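Local coordinates for protein N-isopropylammelide isopropylaminohydrolase (Burkholderia multivorans ATCC 17616, PDB 6NBO) that is a zinc-binding hydrolase of the amidohydrolase family, built around a TIM-barrel domain, at residues A[56-61]-A[339-344]; A[60-65]-A[347-352]; A[287-292]-A[297-302]. All blocks are in the same frame, centred on the assembly; numbering follows the deposited sequence.

Interaction 1 of 3, residues A[56-61]-A[339-344]; sequences IALPGL and VALECV
Leu61 and Val344 meet where strand 56-66 enters the TIM barrel and passes segment 339-344. This is the close end of the contact: the CA atoms lie 5.9 Å apart, and Leu61 CA is 3.7 Å from Val344 O. Leu61 CB is 4.1 Å from the same Val344 O, while the closest branches, Leu61 CD2 and Val344 CG2, stay 4.8 Å apart, so the approach is made by the backbone more than by the methyls. The other end is looser. Leu58 and Leu341 point at each other, yet only their methyls come near, CD2 to CD2 at 4.4 Å. Neighbours help to seal this apolar layer: Leu319 of helix 318-328 touches both Leu61 and Leu341, while Leu375 of helix 375-381 touches both Leu58 and Leu341. All four contact residues are buried. Solvent is reached on the far side of the helix, where Glu342 is partly exposed and forms salt bridges with Arg293 and Arg350. No hydrogen bond joins the two segments; within segment 339-344, Val344 N donates to Leu341 O at 3.0 Å.

Interaction 2 of 3, residues A[60-65]-A[347-352]; sequences GLVEGH and GAARGC. With ZN (zinc ion), chain B.
Val62 CG1 is anti to the backbone N (chi1 -179°) and reaches Ala348, with CG2 on the Ala349 side; Cys352 SG is anti to its carbonyl carbon (chi1 -67°) and lies over Gly64. The contact packs helix 346-352 against the first strand of the TIM barrel; the axes of segments 61-64 and 347-352 approach to 8.3 Å. The valine is the tight point: its CG1 lies 3.6 Å from Ala348 CB, whereas CG2 stands 4.4 Å from Ala349 CB. Farther along, Cys352 SG rests 4.1 Å from Gly64 CA, where the strand offers only backbone. The metal is bound beyond the end of the strand, by His65 at the corner of the chain, part of the His-X-His pair with which amidohydrolases end this strand; His67, His218 and Asp304 complete the zinc site. Glu63, pointing away from the helix, braces that corner: its OE1 accepts from His65 N in a nearly straight bond of 2.9 Å (169°), met from above the carboxylate plane, and OE2 is held by Asn303. Ser249 OG hydrogen-bonds His65 ND1, a second-shell contact that should help fix the ring's rotation while NE2 binds zinc at 2.1 Å.

Interaction 3 of 3, residues A[287-292]-A[297-302]; sequences PSVLAC and VTVIGG
Cys292 and Val297 bring their CA atoms to 4.8 Å, and the backbone is tied there by Val297 N donating to Cys292 O at 2.8 Å, fairly straight at 165° but with the donor 40° out of the carbonyl plane. This bond runs from the last turn of helix 289-295 to the loop leading into strand 299-301, within the beta-alpha-beta unit of the TIM barrel that starts at strand 275-278. Two side chains of the strand segment then face the helix. Val299, with CG2 anti to the carbonyl carbon, directs that methyl at Cys292 CB; their 3.5 Å separation is tighter than usual for carbon atoms, and Cys292 SG lies 4.1 Å from the same methyl. Its other methyl, CG1, anti to the backbone N (chi1 180°), meets Val289 CG2 more loosely at 4.2 Å. Val297 packs its CB 4.0 Å from Cys292 CB, and both residues also touch Leu266 of helix 259-272. At the start of the helix Ser288 is the N-cap, its OG accepting from Ala291 N at 3.0 Å. The chemistry implies a division of labour: one backbone bond ties segment 297-302 to the helix, and apolar contacts probably do the rest.

In the fold
Interactions 1 and 2 start from the same strand, 56-66, share Gly60 and Leu61, and have centres about 9 Å apart; their partner helices, 334-342 and 346-352, are consecutive in the chain. The centre of interaction 3 is about 12 Å from that of interaction 2 and about 15 Å from that of interaction 1, and its sequence is nested inside the loops the other two close. Probable backbone hydrogen bonds connect them: Val344 O to Val62 N, Gly64 N to Gly301 O, and Cys343 O to Gly301 N. The Gly64-Gly301 bond brings strands 56-66 and 299-301 together, consistent with closure of the TIM barrel between its first and last strands, close to the zinc-bearing end of the first.

Interaction 1 of 3, residues A[56-61]-A[339-344]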
# COMPACT_ATOMS: atom_id res chain seq x y z
N ILE A 56 4.47 -21.55 -8.15
CA ILE A 56 5.19 -20.29 -8.15
C ILE A 56 5.28 -19.75 -6.73
O ILE A 56 4.28 -19.71 -6.00
CB ILE A 56 4.53 -19.28 -9.09
CG1 ILE A 56 4.93 -19.57 -10.54
CG2 ILE A 56 4.89 -17.83 -8.67
CD1 ILE A 56 4.27 -18.66 -11.56
N ALA A 57 6.48 -19.35 -6.31
CA ALA A 57 6.69 -18.67 -5.05
C ALA A 57 6.79 -17.17 -5.31
O ALA A 57 7.61 -16.73 -6.13
CB ALA A 57 7.95 -19.18 -4.34
N LEU A 58 5.96 -16.40 -4.63
CA LEU A 58 5.96 -14.95 -4.67
C LEU A 58 6.46 -14.40 -3.34
O LEU A 58 6.23 -15.01 -2.29
CB LEU A 58 4.54 -14.41 -4.93
CG LEU A 58 3.84 -14.80 -6.22
CD1 LEU A 58 2.36 -14.35 -6.21
CD2 LEU A 58 4.57 -14.23 -7.44
N PRO A 59 7.16 -13.26 -3.35
CA PRO A 59 7.38 -12.55 -2.09
C PRO A 59 6.04 -12.10 -1.52
O PRO A 59 5.03 -12.08 -2.22
CB PRO A 59 8.26 -11.35 -2.50
CG PRO A 59 7.85 -11.09 -3.92
CD PRO A 59 7.52 -12.46 -4.53
N GLY A 60 6.03 -11.75 -0.23
CA GLY A 60 4.80 -11.29 0.38
C GLY A 60 4.21 -10.13 -0.41
O GLY A 60 4.96 -9.27 -0.86
N LEU A 61 2.90 -10.11 -0.62
CA LEU A 61 2.31 -9.02 -1.39
C LEU A 61 2.23 -7.77 -0.52
O LEU A 61 2.32 -7.84 0.71
CB LEU A 61 0.92 -9.44 -1.92
CG LEU A 61 0.93 -10.77 -2.69
CD1 LEU A 61 -0.46 -11.19 -3.24
CD2 LEU A 61 1.96 -10.74 -3.84
N VAL A 339 5.04 -5.97 -14.98
CA VAL A 339 5.20 -4.60 -14.48
C VAL A 339 4.08 -4.28 -13.51
O VAL A 339 4.30 -3.65 -12.46
CB VAL A 339 5.24 -3.60 -15.64
CG1 VAL A 339 5.13 -2.17 -15.10
CG2 VAL A 339 6.52 -3.77 -16.44
N ALA A 340 2.85 -4.70 -13.83
CA ALA A 340 1.75 -4.46 -12.90
C ALA A 340 1.96 -5.23 -11.60
O ALA A 340 1.72 -4.70 -10.51
CB ALA A 340 0.41 -4.83 -13.55
N LEU A 341 2.44 -6.47 -11.70
CA LEU A 341 2.73 -7.25 -10.49
C LEU A 341 3.82 -6.58 -9.65
O LEU A 341 3.78 -6.63 -8.41
CB LEU A 341 3.13 -8.67 -10.87
CG LEU A 341 3.48 -9.64 -9.72
CD1 LEU A 341 2.26 -9.85 -8.82
CD2 LEU A 341 3.97 -10.97 -10.28
N GLU A 342 4.81 -5.96 -10.30
CA GLU A 342 5.82 -5.22 -9.56
C GLU A 342 5.21 -4.13 -8.68
O GLU A 342 5.75 -3.83 -7.61
CB GLU A 342 6.83 -4.62 -10.55
CG GLU A 342 8.01 -3.96 -9.88
CD GLU A 342 9.04 -3.39 -10.86
OE1 GLU A 342 8.68 -3.10 -12.03
OE2 GLU A 342 10.21 -3.21 -10.45
N CYS A 343 4.09 -3.53 -9.10
CA CYS A 343 3.43 -2.49 -8.31
C CYS A 343 2.88 -2.99 -6.98
O CYS A 343 2.60 -2.17 -6.10
CB CYS A 343 2.27 -1.87 -9.11
SG CYS A 343 2.82 -1.00 -10.59
N VAL A 344 2.66 -4.30 -6.82
CA VAL A 344 2.19 -4.84 -5.54
C VAL A 344 3.22 -5.78 -4.92
O VAL A 344 2.90 -6.49 -3.96
CB VAL A 344 0.82 -5.53 -5.68
CG1 VAL A 344 -0.19 -4.60 -6.33
CG2 VAL A 344 0.92 -6.87 -6.44

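Interaction 2 of 3, residues A[60-65]-A[347-352]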
# COMPACT_ATOMS: atom_id res chain seq x y z
N GLY A 60 6.03 -11.75 -0.23
CA GLY A 60 4.80 -11.29 0.38
C GLY A 60 4.21 -10.13 -0.41
O GLY A 60 4.96 -9.27 -0.86
N LEU A 61 2.90 -10.11 -0.62
CA LEU A 61 2.31 -9.02 -1.39
C LEU A 61 2.23 -7.77 -0.52
O LEU A 61 2.32 -7.84 0.71
CB LEU A 61 0.92 -9.44 -1.92
CG LEU A 61 0.93 -10.77 -2.69
CD1 LEU A 61 -0.46 -11.19 -3.24
CD2 LEU A 61 1.96 -10.74 -3.84
N VAL A 62 2.10 -6.62 -1.16
CA VAL A 62 2.14 -5.33 -0.48
C VAL A 62 0.89 -4.55 -0.85
O VAL A 62 0.62 -4.34 -2.03
CB VAL A 62 3.40 -4.53 -0.85
CG1 VAL A 62 3.45 -3.19 -0.10
CG2 VAL A 62 4.66 -5.37 -0.58
N GLU A 63 0.14 -4.10 0.16
CA GLU A 63 -0.91 -3.11 -0.04
C GLU A 63 -0.32 -1.74 0.25
O GLU A 63 -0.05 -1.40 1.40
CB GLU A 63 -2.11 -3.43 0.87
CG GLU A 63 -3.12 -2.28 1.02
CD GLU A 63 -3.72 -1.85 -0.28
OE1 GLU A 63 -3.02 -1.16 -1.05
OE2 GLU A 63 -4.89 -2.21 -0.56
N GLY A 64 -0.08 -0.95 -0.81
CA GLY A 64 0.59 0.33 -0.66
C GLY A 64 -0.31 1.50 -0.33
O GLY A 64 0.19 2.60 -0.08
N HIS A 65 -1.64 1.32 -0.32
CA HIS A 65 -2.56 2.42 -0.04
C HIS A 65 -3.95 1.86 0.23
O HIS A 65 -4.67 1.51 -0.71
CB HIS A 65 -2.62 3.43 -1.19
CG HIS A 65 -3.47 4.65 -0.92
ND1 HIS A 65 -2.96 5.93 -0.97
CD2 HIS A 65 -4.80 4.78 -0.68
CE1 HIS A 65 -3.93 6.80 -0.74
NE2 HIS A 65 -5.05 6.13 -0.55
N GLY A 347 8.19 -3.19 -6.34
CA GLY A 347 8.03 -1.75 -6.53
C GLY A 347 7.29 -1.09 -5.38
O GLY A 347 7.70 -0.03 -4.89
N ALA A 348 6.21 -1.72 -4.91
CA ALA A 348 5.50 -1.20 -3.74
C ALA A 348 6.40 -1.18 -2.52
O ALA A 348 6.37 -0.23 -1.73
CB ALA A 348 4.26 -2.05 -3.46
N ALA A 349 7.18 -2.24 -2.32
CA ALA A 349 8.06 -2.28 -1.15
C ALA A 349 9.12 -1.19 -1.24
O ALA A 349 9.38 -0.48 -0.26
CB ALA A 349 8.70 -3.67 -1.01
N ARG A 350 9.75 -1.04 -2.41
CA ARG A 350 10.72 0.03 -2.61
C ARG A 350 10.08 1.40 -2.38
O ARG A 350 10.60 2.24 -1.65
CB ARG A 350 11.29 -0.07 -4.03
CG ARG A 350 12.64 0.59 -4.26
CD ARG A 350 13.04 0.50 -5.75
NE ARG A 350 12.67 -0.78 -6.36
CZ ARG A 350 11.79 -0.92 -7.36
NH1 ARG A 350 11.52 -2.13 -7.84
NH2 ARG A 350 11.20 0.15 -7.89
N GLY A 351 8.93 1.62 -3.01
CA GLY A 351 8.27 2.91 -2.89
C GLY A 351 7.89 3.26 -1.47
O GLY A 351 8.02 4.41 -1.05
N CYS A 352 7.42 2.27 -0.70
CA CYS A 352 6.98 2.52 0.67
C CYS A 352 8.11 2.45 1.69
O CYS A 352 7.89 2.79 2.86
CB CYS A 352 5.90 1.52 1.09
SG CYS A 352 4.34 1.71 0.19
ZN ZN B . -6.88 7.07 -0.33

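Interaction 3 of 3, residues A[287-292]-A[297-302]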
# COMPACT_ATOMS: atom_id res chain seq x y z
N PRO A 287 -2.03 8.41 -13.70
CA PRO A 287 -0.65 8.37 -14.20
C PRO A 287 -0.41 7.08 -14.97
O PRO A 287 -0.81 5.99 -14.54
CB PRO A 287 0.21 8.46 -12.93
CG PRO A 287 -0.71 8.10 -11.81
CD PRO A 287 -2.09 8.52 -12.24
N SER A 288 0.20 7.21 -16.14
CA SER A 288 0.62 6.04 -16.90
C SER A 288 1.72 5.31 -16.14
O SER A 288 2.76 5.90 -15.82
CB SER A 288 1.10 6.47 -18.29
OG SER A 288 1.84 5.43 -18.91
N VAL A 289 1.48 4.04 -15.83
CA VAL A 289 2.52 3.25 -15.17
C VAL A 289 3.79 3.21 -16.00
O VAL A 289 4.90 3.38 -15.48
CB VAL A 289 1.99 1.83 -14.86
CG1 VAL A 289 3.11 0.94 -14.42
CG2 VAL A 289 0.91 1.91 -13.79
N LEU A 290 3.66 3.03 -17.32
CA LEU A 290 4.85 2.98 -18.17
C LEU A 290 5.55 4.34 -18.27
O LEU A 290 6.77 4.38 -18.39
CB LEU A 290 4.49 2.45 -19.56
CG LEU A 290 4.02 0.99 -19.52
CD1 LEU A 290 3.83 0.45 -20.92
CD2 LEU A 290 5.02 0.13 -18.75
N ALA A 291 4.80 5.44 -18.24
CA ALA A 291 5.46 6.75 -18.25
C ALA A 291 6.25 6.98 -16.97
O ALA A 291 7.37 7.49 -17.00
CB ALA A 291 4.45 7.87 -18.47
N CYS A 292 5.66 6.63 -15.82
CA CYS A 292 6.40 6.71 -14.57
C CYS A 292 7.67 5.86 -14.63
O CYS A 292 8.76 6.33 -14.30
CB CYS A 292 5.52 6.25 -13.40
SG CYS A 292 4.10 7.31 -13.15
N VAL A 297 10.32 6.77 -11.97
CA VAL A 297 9.46 6.99 -10.82
C VAL A 297 8.90 5.65 -10.37
O VAL A 297 8.31 4.92 -11.17
CB VAL A 297 8.33 7.98 -11.14
CG1 VAL A 297 7.36 8.10 -9.95
CG2 VAL A 297 8.89 9.34 -11.49
N THR A 298 9.10 5.31 -9.10
CA THR A 298 8.54 4.08 -8.56
C THR A 298 7.02 4.17 -8.45
O THR A 298 6.48 5.17 -7.97
CB THR A 298 9.13 3.80 -7.19
OG1 THR A 298 10.55 3.66 -7.33
CG2 THR A 298 8.54 2.51 -6.59
N VAL A 299 6.33 3.10 -8.86
CA VAL A 299 4.87 3.05 -8.81
C VAL A 299 4.45 2.05 -7.73
O VAL A 299 4.88 0.89 -7.74
CB VAL A 299 4.26 2.67 -10.17
CG1 VAL A 299 2.73 2.61 -10.06
CG2 VAL A 299 4.66 3.71 -11.22
N ILE A 300 3.59 2.52 -6.82
CA ILE A 300 3.02 1.73 -5.73
C ILE A 300 1.56 1.44 -6.06
O ILE A 300 0.80 2.37 -6.36
CB ILE A 300 3.11 2.50 -4.39
CG1 ILE A 300 4.56 2.91 -4.08
CG2 ILE A 300 2.51 1.67 -3.25
CD1 ILE A 300 4.67 3.98 -3.00
N GLY A 301 1.16 0.18 -6.00
CA GLY A 301 -0.24 -0.17 -6.20
C GLY A 301 -1.01 -0.17 -4.88
O GLY A 301 -0.46 -0.44 -3.82
N GLY A 302 -2.30 0.16 -4.95
CA GLY A 302 -3.13 0.09 -3.76
C GLY A 302 -4.59 -0.10 -4.11
O GLY A 302 -5.02 0.19 -5.23